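Local coordinates for Crov588 (Cafeteriavirus, PDB 6NYR), which is of unknown function but folds as a circular leucine-rich-repeat protein built of FNIP repeats, an architecture that in relatives often serves binding of other proteins, at residues 584-595 / 605-616. Sequence-based numbering, arbitrary orientation.
Sequences THLTFGTSFNQK and LTYLTFGLRFNQ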
loop_
_atom_site.group_PDB
_atom_site.type_symbol
_atom_site.label_atom_id
_atom_site.label_comp_id
_atom_site.label_asym_id
_atom_site.label_seq_id
_atom_site.Cartn_x
_atom_site.Cartn_y
_atom_site.Cartn_z
ATOM N N THR A 584 -26.640 15.247 -2.127
ATOM C CA THR A 584 -26.619 14.305 -1.017
ATOM C C THR A 584 -25.419 14.489 -0.099
ATOM O O THR A 584 -25.524 14.196 1.096
ATOM C CB THR A 584 -26.629 12.849 -1.528
ATOM O OG1 THR A 584 -25.508 12.628 -2.398
ATOM C CG2 THR A 584 -27.923 12.531 -2.256
ATOM N N HIS A 585 -24.293 14.986 -0.616
ATOM C CA HIS A 585 -23.076 15.171 0.168
ATOM C C HIS A 585 -22.590 16.606 0.020
ATOM O O HIS A 585 -22.312 17.057 -1.095
ATOM C CB HIS A 585 -21.976 14.201 -0.286
ATOM C CG HIS A 585 -22.307 12.763 -0.054
ATOM N ND1 HIS A 585 -23.347 12.123 -0.695
ATOM C CD2 HIS A 585 -21.740 11.841 0.758
ATOM C CE1 HIS A 585 -23.404 10.868 -0.287
ATOM N NE2 HIS A 585 -22.441 10.671 0.595
ATOM N N LEU A 586 -22.485 17.318 1.142
ATOM C CA LEU A 586 -22.016 18.698 1.150
ATOM C C LEU A 586 -20.922 18.865 2.193
ATOM O O LEU A 586 -21.105 18.492 3.357
ATOM C CB LEU A 586 -23.169 19.663 1.438
ATOM C CG LEU A 586 -22.842 21.151 1.552
ATOM C CD1 LEU A 586 -22.262 21.687 0.265
ATOM C CD2 LEU A 586 -24.113 21.917 1.941
ATOM N N THR A 587 -19.791 19.434 1.776
ATOM C CA THR A 587 -18.666 19.683 2.671
ATOM C C THR A 587 -18.211 21.127 2.515
ATOM O O THR A 587 -17.820 21.542 1.418
ATOM C CB THR A 587 -17.496 18.730 2.387
ATOM O OG1 THR A 587 -17.885 17.383 2.686
ATOM C CG2 THR A 587 -16.267 19.112 3.215
ATOM N N PHE A 588 -18.230 21.877 3.612
ATOM C CA PHE A 588 -17.680 23.224 3.633
ATOM C C PHE A 588 -16.208 23.192 4.024
ATOM O O PHE A 588 -15.761 22.316 4.770
ATOM C CB PHE A 588 -18.440 24.119 4.616
ATOM C CG PHE A 588 -19.850 24.416 4.200
ATOM C CD1 PHE A 588 -20.115 25.349 3.213
ATOM C CD2 PHE A 588 -20.915 23.768 4.807
ATOM C CE1 PHE A 588 -21.412 25.623 2.827
ATOM C CE2 PHE A 588 -22.213 24.041 4.430
ATOM C CZ PHE A 588 -22.463 24.969 3.439
ATOM N N GLY A 589 -15.461 24.177 3.529
ATOM C CA GLY A 589 -14.050 24.278 3.819
ATOM C C GLY A 589 -13.766 24.978 5.134
ATOM O O GLY A 589 -14.662 25.355 5.890
ATOM N N THR A 590 -12.471 25.183 5.387
ATOM C CA THR A 590 -12.018 25.616 6.704
ATOM C C THR A 590 -12.704 26.901 7.164
ATOM O O THR A 590 -13.102 27.016 8.331
ATOM C CB THR A 590 -10.495 25.799 6.698
ATOM O OG1 THR A 590 -10.129 26.760 5.699
ATOM C CG2 THR A 590 -9.785 24.483 6.415
ATOM N N SER A 591 -12.848 27.881 6.274
ATOM C CA SER A 591 -13.171 29.238 6.691
ATOM C C SER A 591 -14.643 29.614 6.538
ATOM O O SER A 591 -15.007 30.748 6.864
ATOM C CB SER A 591 -12.307 30.245 5.916
ATOM O OG SER A 591 -12.801 30.454 4.603
ATOM N N PHE A 592 -15.496 28.712 6.056
ATOM C CA PHE A 592 -16.912 29.037 5.925
ATOM C C PHE A 592 -17.540 29.274 7.297
ATOM O O PHE A 592 -17.474 28.415 8.181
ATOM C CB PHE A 592 -17.661 27.916 5.197
ATOM C CG PHE A 592 -19.153 28.127 5.138
ATOM C CD1 PHE A 592 -19.723 28.860 4.109
ATOM C CD2 PHE A 592 -19.982 27.596 6.113
ATOM C CE1 PHE A 592 -21.088 29.059 4.055
ATOM C CE2 PHE A 592 -21.349 27.793 6.065
ATOM C CZ PHE A 592 -21.905 28.524 5.035
ATOM N N ASN A 593 -18.166 30.436 7.466
ATOM C CA ASN A 593 -18.792 30.784 8.735
ATOM C C ASN A 593 -19.955 31.746 8.486
ATOM O O ASN A 593 -19.972 32.889 8.948
ATOM C CB ASN A 593 -17.772 31.391 9.696
ATOM C CG ASN A 593 -18.284 31.453 11.128
ATOM O OD1 ASN A 593 -19.203 30.726 11.501
ATOM N ND2 ASN A 593 -17.690 32.326 11.936
ATOM N N GLN A 594 -20.952 31.285 7.739
ATOM C CA GLN A 594 -22.130 32.079 7.426
ATOM C C GLN A 594 -23.372 31.467 8.060
ATOM O O GLN A 594 -23.449 30.255 8.278
ATOM C CB GLN A 594 -22.337 32.192 5.912
ATOM C CG GLN A 594 -21.219 32.910 5.181
ATOM C CD GLN A 594 -21.072 34.354 5.621
ATOM O OE1 GLN A 594 -22.058 35.080 5.761
ATOM N NE2 GLN A 594 -19.837 34.776 5.848
ATOM N N LYS A 595 -24.344 32.323 8.357
ATOM C CA LYS A 595 -25.602 31.878 8.943
ATOM C C LYS A 595 -26.410 31.100 7.914
ATOM O O LYS A 595 -26.484 31.475 6.740
ATOM C CB LYS A 595 -26.384 33.095 9.441
ATOM C CG LYS A 595 -25.716 33.795 10.630
ATOM C CD LYS A 595 -25.962 35.300 10.601
ATOM C CE LYS A 595 -27.044 35.774 11.550
ATOM N NZ LYS A 595 -27.504 37.140 11.149
ATOM N N LEU A 605 -30.401 15.822 1.504
ATOM C CA LEU A 605 -28.994 15.725 1.871
ATOM C C LEU A 605 -28.821 14.706 2.983
ATOM O O LEU A 605 -29.550 14.724 3.976
ATOM C CB LEU A 605 -28.495 17.101 2.304
ATOM C CG LEU A 605 -27.000 17.391 2.312
ATOM C CD1 LEU A 605 -26.375 17.393 0.946
ATOM C CD2 LEU A 605 -26.800 18.764 2.986
ATOM N N THR A 606 -27.855 13.809 2.811
ATOM C CA THR A 606 -27.575 12.791 3.812
ATOM C C THR A 606 -26.299 13.043 4.596
ATOM O O THR A 606 -26.225 12.668 5.768
ATOM C CB THR A 606 -27.477 11.407 3.151
ATOM O OG1 THR A 606 -26.483 11.439 2.115
ATOM C CG2 THR A 606 -28.818 10.995 2.558
ATOM N N TYR A 607 -25.300 13.670 3.984
ATOM C CA TYR A 607 -24.003 13.904 4.611
ATOM C C TYR A 607 -23.711 15.396 4.593
ATOM O O TYR A 607 -23.685 16.016 3.525
ATOM C CB TYR A 607 -22.910 13.114 3.883
ATOM C CG TYR A 607 -22.836 11.667 4.322
ATOM C CD1 TYR A 607 -23.927 10.821 4.176
ATOM C CD2 TYR A 607 -21.674 11.145 4.869
ATOM C CE1 TYR A 607 -23.869 9.501 4.582
ATOM C CE2 TYR A 607 -21.603 9.825 5.272
ATOM C CZ TYR A 607 -22.702 9.007 5.123
ATOM O OH TYR A 607 -22.633 7.691 5.523
ATOM N N LEU A 608 -23.517 15.972 5.775
ATOM C CA LEU A 608 -23.221 17.388 5.924
ATOM C C LEU A 608 -21.988 17.550 6.797
ATOM O O LEU A 608 -21.941 17.025 7.915
ATOM C CB LEU A 608 -24.404 18.130 6.546
ATOM C CG LEU A 608 -24.271 19.645 6.674
ATOM C CD1 LEU A 608 -23.958 20.245 5.314
ATOM C CD2 LEU A 608 -25.546 20.230 7.251
ATOM N N THR A 609 -20.988 18.260 6.284
ATOM C CA THR A 609 -19.761 18.506 7.027
ATOM C C THR A 609 -19.446 19.994 7.001
ATOM O O THR A 609 -19.208 20.564 5.931
ATOM C CB THR A 609 -18.591 17.699 6.452
ATOM O OG1 THR A 609 -18.897 16.299 6.510
ATOM C CG2 THR A 609 -17.314 17.964 7.240
ATOM N N PHE A 610 -19.442 20.615 8.178
ATOM C CA PHE A 610 -18.956 21.975 8.348
ATOM C C PHE A 610 -17.456 21.947 8.621
ATOM O O PHE A 610 -16.913 20.957 9.120
ATOM C CB PHE A 610 -19.694 22.670 9.492
ATOM C CG PHE A 610 -21.167 22.817 9.253
ATOM C CD1 PHE A 610 -21.661 23.875 8.507
ATOM C CD2 PHE A 610 -22.060 21.891 9.766
ATOM C CE1 PHE A 610 -23.019 24.009 8.282
ATOM C CE2 PHE A 610 -23.419 22.020 9.542
ATOM C CZ PHE A 610 -23.895 23.078 8.799
ATOM N N GLY A 611 -16.788 23.041 8.276
ATOM C CA GLY A 611 -15.350 23.148 8.406
ATOM C C GLY A 611 -14.897 23.702 9.742
ATOM O O GLY A 611 -15.661 23.792 10.704
ATOM N N LEU A 612 -13.627 24.115 9.780
ATOM C CA LEU A 612 -12.970 24.424 11.048
ATOM C C LEU A 612 -13.650 25.583 11.765
ATOM O O LEU A 612 -13.910 25.511 12.971
ATOM C CB LEU A 612 -11.490 24.735 10.800
ATOM C CG LEU A 612 -10.579 24.940 12.008
ATOM C CD1 LEU A 612 -9.124 24.624 11.634
ATOM C CD2 LEU A 612 -10.663 26.352 12.568
ATOM N N ARG A 613 -13.941 26.660 11.044
ATOM C CA ARG A 613 -14.326 27.917 11.672
ATOM C C ARG A 613 -15.833 28.115 11.805
ATOM O O ARG A 613 -16.254 29.123 12.383
ATOM C CB ARG A 613 -13.724 29.091 10.883
ATOM C CG ARG A 613 -12.204 29.146 10.939
ATOM C CD ARG A 613 -11.627 30.342 10.191
ATOM N NE ARG A 613 -10.216 30.542 10.518
ATOM C CZ ARG A 613 -9.782 31.106 11.642
ATOM N NH1 ARG A 613 -10.650 31.529 12.550
ATOM N NH2 ARG A 613 -8.481 31.249 11.855
ATOM N N PHE A 614 -16.655 27.187 11.319
ATOM C CA PHE A 614 -18.100 27.378 11.382
ATOM C C PHE A 614 -18.579 27.374 12.831
ATOM O O PHE A 614 -18.205 26.501 13.619
ATOM C CB PHE A 614 -18.832 26.291 10.595
ATOM C CG PHE A 614 -20.331 26.397 10.681
ATOM C CD1 PHE A 614 -21.037 27.188 9.784
ATOM C CD2 PHE A 614 -21.032 25.722 11.665
ATOM C CE1 PHE A 614 -22.412 27.290 9.867
ATOM C CE2 PHE A 614 -22.410 25.826 11.750
ATOM C CZ PHE A 614 -23.095 26.611 10.849
ATOM N N ASN A 615 -19.419 28.349 13.177
ATOM C CA ASN A 615 -19.866 28.528 14.554
ATOM C C ASN A 615 -21.111 29.408 14.594
ATOM O O ASN A 615 -21.126 30.449 15.258
ATOM C CB ASN A 615 -18.736 29.131 15.393
ATOM C CG ASN A 615 -19.076 29.218 16.879
ATOM O OD1 ASN A 615 -18.421 29.936 17.632
ATOM N ND2 ASN A 615 -20.104 28.496 17.296
ATOM N N GLN A 616 -22.154 28.994 13.875
ATOM C CA GLN A 616 -23.431 29.696 13.838
ATOM C C GLN A 616 -24.516 28.800 14.421
ATOM O O GLN A 616 -24.480 27.576 14.269
ATOM C CB GLN A 616 -23.802 30.090 12.404
ATOM C CG GLN A 616 -22.756 30.938 11.705
ATOM C CD GLN A 616 -22.610 32.312 12.322
ATOM O OE1 GLN A 616 -23.597 32.943 12.701
ATOM N NE2 GLN A 616 -21.372 32.777 12.440
HETATM O O HOH W 1 -20.200 15.179 3.544
#
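Asn-593 reaches across to the next coil through its amide oxygen. With CG anti to the backbone N (chi1 -166°), OD1 takes Asn-615 N at 2.9 Å and Gln-616 NE2 at 3.1 Å, the two donors arriving from opposite faces of the amide plane; the Gln-616 bond is nearly straight (168°). Asn-593 N and Gln-594 NE2 are bonded to Asn-571 OD1, so the same asparagine ladder continues into the preceding coil. At the other end Thr-584 O accepts three bonds, from Tyr-607 N and from both N and OG1 of Thr-606; this OG1 lies between its own backbone N and carbonyl carbon (chi1 56°), which brings it to Thr-584 O. Between these ends, strands 585-587 and 607-609 pair in parallel. On one face of the sheet the imidazole of His-585 lies nearly parallel to the Tyr-607 ring but slid aside, NE2 over one face of the phenol. Inside, Leu-586 CD2 meets Leu-608 CD1 at 3.8 Å, while Phe-588 and Phe-592 run alongside Phe-610 and Phe-614; flat phenylalanines and branched leucines suit this buried apolar core. Core residues and asparagine recur while exposed positions vary, consistent with each coil templating the next through backbone bonds, asparagine bridge and apolar rows.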